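Local structure of protein osa (Shigella flexneri, 4O7K) at residues R17-L22 with F76-L81; V123-I128 with A164-E169. The protein suppresses the oncogenicity of Agrobacterium tumefaciens as a plasmid fertility inhibition factor of the ParB/Srx superfamily. The protein carries 1 engineered substitution. All blocks are in the same frame, centred on the assembly; numbering follows the deposited sequence. Where two conformers were deposited one is given.

Interaction 1 (R17-L22 with F76-L81)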
loop_
_atom_site.group_PDB
_atom_site.type_symbol
_atom_site.label_atom_id
_atom_site.label_comp_id
_atom_site.label_asym_id
_atom_site.label_seq_id
_atom_site.Cartn_x
_atom_site.Cartn_y
_atom_site.Cartn_z
ATOM N N ARG A 17 -17.347 -3.176 -6.810
ATOM C CA ARG A 17 -16.515 -3.919 -7.767
ATOM C C ARG A 17 -15.408 -4.655 -7.029
ATOM O O ARG A 17 -15.147 -5.839 -7.276
ATOM C CB ARG A 17 -15.907 -2.974 -8.813
ATOM C CG ARG A 17 -15.151 -3.671 -9.945
ATOM C CD ARG A 17 -14.280 -2.697 -10.763
ATOM N NE ARG A 17 -12.874 -2.705 -10.339
ATOM C CZ ARG A 17 -11.908 -1.986 -10.910
ATOM N NH1 ARG A 17 -12.184 -1.192 -11.939
ATOM N NH2 ARG A 17 -10.664 -2.062 -10.456
ATOM N N LEU A 18 -14.759 -3.939 -6.118
ATOM C CA LEU A 18 -13.694 -4.508 -5.306
ATOM C C LEU A 18 -14.215 -5.646 -4.426
ATOM O O LEU A 18 -13.529 -6.647 -4.232
ATOM C CB LEU A 18 -13.051 -3.415 -4.451
ATOM C CG LEU A 18 -12.243 -2.412 -5.284
ATOM C CD1 LEU A 18 -11.894 -1.166 -4.474
ATOM C CD2 LEU A 18 -10.984 -3.063 -5.847
ATOM N N ASP A 19 -15.432 -5.489 -3.908
ATOM C CA ASP A 19 -16.039 -6.492 -3.040
ATOM C C ASP A 19 -16.102 -7.815 -3.774
ATOM O O ASP A 19 -15.735 -8.863 -3.232
ATOM C CB ASP A 19 -17.445 -6.075 -2.600
ATOM C CG ASP A 19 -17.440 -5.022 -1.499
ATOM O OD1 ASP A 19 -16.389 -4.817 -0.849
ATOM O OD2 ASP A 19 -18.506 -4.401 -1.276
ATOM N N LYS A 20 -16.544 -7.749 -5.026
ATOM C CA LYS A 20 -16.661 -8.937 -5.864
ATOM C C LYS A 20 -15.307 -9.503 -6.306
ATOM O O LYS A 20 -15.119 -10.715 -6.290
ATOM C CB LYS A 20 -17.521 -8.624 -7.086
ATOM C CG LYS A 20 -18.912 -8.170 -6.698
ATOM C CD LYS A 20 -19.835 -8.075 -7.888
ATOM C CE LYS A 20 -21.241 -7.755 -7.420
ATOM N NZ LYS A 20 -21.757 -8.811 -6.492
ATOM N N GLU A 21 -14.374 -8.639 -6.702
ATOM C CA GLU A 21 -13.045 -9.099 -7.101
ATOM C C GLU A 21 -12.388 -9.816 -5.935
ATOM O O GLU A 21 -11.750 -10.855 -6.108
ATOM C CB GLU A 21 -12.163 -7.943 -7.574
ATOM C CG GLU A 21 -12.603 -7.326 -8.889
ATOM C CD GLU A 21 -11.820 -6.079 -9.245
ATOM O OE1 GLU A 21 -10.946 -5.677 -8.450
ATOM O OE2 GLU A 21 -12.075 -5.501 -10.324
ATOM N N LEU A 22 -12.565 -9.266 -4.742
ATOM C CA LEU A 22 -11.997 -9.855 -3.531
ATOM C C LEU A 22 -12.660 -11.186 -3.201
ATOM O O LEU A 22 -11.994 -12.132 -2.762
ATOM C CB LEU A 22 -12.135 -8.883 -2.353
ATOM C CG LEU A 22 -11.122 -7.739 -2.347
ATOM C CD1 LEU A 22 -11.571 -6.628 -1.412
ATOM C CD2 LEU A 22 -9.744 -8.252 -1.951
ATOM N N PHE A 76 -6.604 -2.885 0.335
ATOM C CA PHE A 76 -6.047 -1.610 0.773
ATOM C C PHE A 76 -6.751 -0.472 0.044
ATOM O O PHE A 76 -7.157 0.517 0.662
ATOM C CB PHE A 76 -4.537 -1.589 0.512
ATOM C CG PHE A 76 -3.854 -0.322 0.937
ATOM C CD1 PHE A 76 -3.342 -0.191 2.220
ATOM C CD2 PHE A 76 -3.691 0.725 0.043
ATOM C CE1 PHE A 76 -2.686 0.965 2.602
ATOM C CE2 PHE A 76 -3.031 1.880 0.420
ATOM C CZ PHE A 76 -2.536 2.000 1.705
ATOM N N TYR A 77 -6.888 -0.644 -1.272
ATOM C CA TYR A 77 -7.600 0.284 -2.140
ATOM C C TYR A 77 -9.018 0.511 -1.621
ATOM O O TYR A 77 -9.448 1.651 -1.472
ATOM C CB TYR A 77 -7.612 -0.271 -3.569
ATOM C CG TYR A 77 -8.279 0.571 -4.644
ATOM C CD1 TYR A 77 -8.447 1.950 -4.506
ATOM C CD2 TYR A 77 -8.722 -0.032 -5.816
ATOM C CE1 TYR A 77 -9.051 2.695 -5.517
ATOM C CE2 TYR A 77 -9.320 0.690 -6.813
ATOM C CZ TYR A 77 -9.487 2.046 -6.668
ATOM O OH TYR A 77 -10.087 2.737 -7.687
ATOM N N ARG A 78 -9.731 -0.578 -1.343
ATOM C CA ARG A 78 -11.099 -0.495 -0.822
ATOM C C ARG A 78 -11.185 0.257 0.502
ATOM O O ARG A 78 -12.075 1.089 0.701
ATOM C CB ARG A 78 -11.687 -1.894 -0.648
ATOM C CG ARG A 78 -13.072 -1.903 -0.028
ATOM C CD ARG A 78 -13.621 -3.313 0.111
ATOM N NE ARG A 78 -14.975 -3.303 0.666
ATOM C CZ ARG A 78 -15.248 -3.298 1.968
ATOM N NH1 ARG A 78 -14.267 -3.306 2.859
ATOM N NH2 ARG A 78 -16.507 -3.285 2.381
ATOM N N ALA A 79 -10.268 -0.044 1.415
ATOM C CA ALA A 79 -10.255 0.613 2.721
ATOM C C ALA A 79 -9.954 2.106 2.581
ATOM O O ALA A 79 -10.486 2.945 3.326
ATOM C CB ALA A 79 -9.239 -0.056 3.635
ATOM N N TRP A 80 -9.116 2.440 1.607
ATOM C CA TRP A 80 -8.774 3.835 1.326
ATOM C C TRP A 80 -9.991 4.578 0.771
ATOM O O TRP A 80 -10.282 5.700 1.179
ATOM C CB TRP A 80 -7.594 3.902 0.348
ATOM C CG TRP A 80 -7.008 5.261 0.133
ATOM C CD1 TRP A 80 -7.424 6.452 0.692
ATOM C CD2 TRP A 80 -5.914 5.581 -0.729
ATOM N NE1 TRP A 80 -6.633 7.486 0.233
ATOM C CE2 TRP A 80 -5.702 6.980 -0.646
ATOM C CE3 TRP A 80 -5.077 4.821 -1.571
ATOM C CZ2 TRP A 80 -4.695 7.630 -1.354
ATOM C CZ3 TRP A 80 -4.076 5.465 -2.273
ATOM C CH2 TRP A 80 -3.891 6.860 -2.161
ATOM N N LEU A 81 -10.713 3.941 -0.145
ATOM C CA LEU A 81 -11.941 4.520 -0.670
ATOM C C LEU A 81 -12.972 4.759 0.439
ATOM O O LEU A 81 -13.833 5.628 0.315
ATOM C CB LEU A 81 -12.539 3.621 -1.750
ATOM C CG LEU A 81 -11.830 3.650 -3.101
ATOM C CD1 LEU A 81 -12.293 2.485 -3.960
ATOM C CD2 LEU A 81 -12.064 4.966 -3.824
HETATM O O HOH W 1 -18.557 -2.714 0.908
#
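Asp19 and Arg78 make the polar part of this contact between two nearly antiparallel helices (156° between axes), while Leu18 fills the apolar part. Arg78 is extended from CG to NE, and in the conformer described its NE lies 2.6 Å from Asp19 OD1. This is a salt bridge, but its hydrogen bond is weak: the N-H...O angle is 124° and the two side chains cross at about a right angle, their flat groups turned 46° apart. The other carboxylate oxygen is served by water: water 1 donates to Asp19 OD2 (2.8 Å) and accepts from Arg78 NH2 (2.6 Å), lying at the guanidinium edge in its plane. Deeper in, Leu18 CD1 sits over a face of the Tyr77 ring, 3.6 Å from CD2, a CH-pi contact. Leu81 CD1 lies over the same face, also offset toward the rim, 3.7 Å from Leu18 CD1. The buried phenol keeps its hydroxyl satisfied outside the contact, by hydrogen bonds with the Glu14 carboxylate and Lys94 N. Helix 4-24 thus packs on helix 73-81, where Leu18 and Leu22 also touch Leu74; beyond the latter helix, Trp80 packs against helix 140-148.

Interaction 2 (V123-I128 with A164-E169)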
loop_
_atom_site.group_PDB
_atom_site.type_symbol
_atom_site.label_atom_id
_atom_site.label_comp_id
_atom_site.label_asym_id
_atom_site.label_seq_id
_atom_site.Cartn_x
_atom_site.Cartn_y
_atom_site.Cartn_z
ATOM N N VAL A 123 0.962 4.468 7.080
ATOM C CA VAL A 123 -0.494 4.539 7.095
ATOM C C VAL A 123 -1.043 4.208 8.478
ATOM O O VAL A 123 -0.306 3.813 9.382
ATOM C CB VAL A 123 -1.135 3.582 6.067
ATOM C CG1 VAL A 123 -0.596 3.863 4.651
ATOM C CG2 VAL A 123 -0.886 2.141 6.477
ATOM N N SER A 124 -2.352 4.367 8.627
ATOM C CA SER A 124 -2.998 4.131 9.903
ATOM C C SER A 124 -4.420 3.649 9.697
ATOM O O SER A 124 -5.109 4.104 8.787
ATOM C CB SER A 124 -2.989 5.410 10.745
ATOM O OG SER A 124 -1.669 5.895 10.914
ATOM N N PRO A 125 -4.870 2.720 10.549
ATOM C CA PRO A 125 -6.285 2.367 10.556
ATOM C C PRO A 125 -7.063 3.528 11.163
ATOM O O PRO A 125 -6.498 4.253 11.982
ATOM C CB PRO A 125 -6.341 1.141 11.463
ATOM C CG PRO A 125 -5.167 1.304 12.371
ATOM C CD PRO A 125 -4.103 1.993 11.570
ATOM N N THR A 126 -8.320 3.706 10.774
ATOM C CA THR A 126 -9.135 4.767 11.348
ATOM C C THR A 126 -10.612 4.421 11.183
ATOM O O THR A 126 -10.962 3.392 10.596
ATOM C CB THR A 126 -8.804 6.158 10.704
ATOM O OG1 THR A 126 -9.374 7.218 11.492
ATOM C CG2 THR A 126 -9.294 6.249 9.262
ATOM N N MET A 127 -11.473 5.282 11.719
ATOM C CA MET A 127 -12.916 5.082 11.681
ATOM C C MET A 127 -13.556 6.290 11.003
ATOM O O MET A 127 -13.275 7.431 11.365
ATOM C CB MET A 127 -13.468 4.883 13.101
ATOM C CG MET A 127 -14.934 4.460 13.198
ATOM S SD MET A 127 -16.084 5.835 12.991
ATOM C CE MET A 127 -15.631 6.849 14.386
ATOM N N ILE A 128 -14.397 6.030 10.009
ATOM C CA ILE A 128 -15.075 7.080 9.261
ATOM C C ILE A 128 -16.541 6.713 9.174
ATOM O O ILE A 128 -16.873 5.635 8.688
ATOM C CB ILE A 128 -14.508 7.248 7.833
ATOM C CG1 ILE A 128 -13.067 7.775 7.879
ATOM C CG2 ILE A 128 -15.400 8.174 7.010
ATOM C CD1 ILE A 128 -12.926 9.197 8.397
ATOM N N ALA A 164 -1.014 -2.075 13.691
ATOM C CA ALA A 164 -0.541 -2.987 12.658
ATOM C C ALA A 164 -1.429 -4.223 12.594
ATOM O O ALA A 164 -1.777 -4.690 11.515
ATOM C CB ALA A 164 0.915 -3.384 12.912
ATOM N N VAL A 165 -1.832 -4.732 13.753
ATOM C CA VAL A 165 -2.667 -5.922 13.768
ATOM C C VAL A 165 -4.050 -5.611 13.188
ATOM O O VAL A 165 -4.615 -6.427 12.449
ATOM C CB VAL A 165 -2.782 -6.517 15.197
ATOM C CG1 VAL A 165 -3.882 -7.570 15.259
ATOM C CG2 VAL A 165 -1.446 -7.132 15.612
ATOM N N MET A 166 -4.573 -4.421 13.493
ATOM C CA MET A 166 -5.836 -3.951 12.929
ATOM C C MET A 166 -5.780 -3.822 11.404
ATOM O O MET A 166 -6.698 -4.248 10.703
ATOM C CB MET A 166 -6.217 -2.597 13.545
ATOM C CG MET A 166 -7.690 -2.331 13.542
ATOM S SD MET A 166 -8.013 -0.739 14.355
ATOM C CE MET A 166 -7.133 -0.941 15.897
ATOM N N LEU A 167 -4.708 -3.222 10.889
ATOM C CA LEU A 167 -4.495 -3.179 9.443
ATOM C C LEU A 167 -4.457 -4.591 8.841
ATOM O O LEU A 167 -5.164 -4.892 7.870
ATOM C CB LEU A 167 -3.198 -2.433 9.115
ATOM C CG LEU A 167 -3.267 -0.913 9.292
ATOM C CD1 LEU A 167 -1.865 -0.307 9.333
ATOM C CD2 LEU A 167 -4.096 -0.273 8.188
ATOM N N ALA A 168 -3.630 -5.457 9.418
ATOM C CA ALA A 168 -3.523 -6.832 8.939
ATOM C C ALA A 168 -4.894 -7.520 8.933
ATOM O O ALA A 168 -5.250 -8.182 7.961
ATOM C CB ALA A 168 -2.527 -7.615 9.790
ATOM N N GLU A 169 -5.675 -7.319 9.997
ATOM C CA GLU A 169 -7.028 -7.870 10.065
ATOM C C GLU A 169 -7.882 -7.515 8.850
ATOM O O GLU A 169 -8.486 -8.388 8.228
ATOM C CB GLU A 169 -7.755 -7.378 11.324
ATOM C CG GLU A 169 -9.211 -7.824 11.378
ATOM C CD GLU A 169 -9.968 -7.240 12.562
ATOM O OE1 GLU A 169 -9.333 -6.620 13.437
ATOM O OE2 GLU A 169 -11.204 -7.394 12.610
#
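Helix 161-171 belongs to a beta-alpha-beta crossover between strands 153-158 and 177-178, and here it meets the middle of strand 118-128 of the larger sheet, with Pro125 set against Met166 and Leu167. The short axes are 7.8 Å apart and cross steeply, at 76°, so the contact is confined to two consecutive helix residues, Met166 and Leu167. It is wholly apolar, with no hydrogen bond between the segments. The CB of Pro125 points at the helix, and two of its ring atoms are touched: CB lies 3.8 Å from Met166 SD, and CD lies 3.8 Å from Leu167 CG. Both side chains cross the proline at about a right angle. With CG anti to the backbone N and SD anti to CA (chi2 178°), Met166 reaches the strand through its sulfur. Leu167 forks over the strand: CD1 is 3.9 Å from Val123 CG2, and CD2 is 3.9 Å from Pro125 N. Leu167 also touches Val134 and Ser158, and is buried, whereas Met166 is exposed. Another face of the helix, through Ala164 and Ala168, rests on Val69 of strand 67-72. That strand lies between the two parallel strands the helix connects, as in an alpha/beta crossover that spans an intervening antiparallel strand.

Interaction 1 and interaction 2 lie 15 Å apart, centre to centre, and meet through packing: Phe76 CZ is 4.0 Å from Val123 CG1. Phe76 faces away from helix 4-24 and also meets the Phe154 ring edge-to-face, while Val123 touches Val156 of the same strand 153-158. Strand 131-136 joins the two from another direction, since Phe136 touches both Trp80 and Val123, and Val134 pairs by backbone with Ala79 and packs on Leu167. An isopropyl alcohol, probably from the crystallisation liquor, lies about 3 Å from the Arg78 side chain in interaction 1.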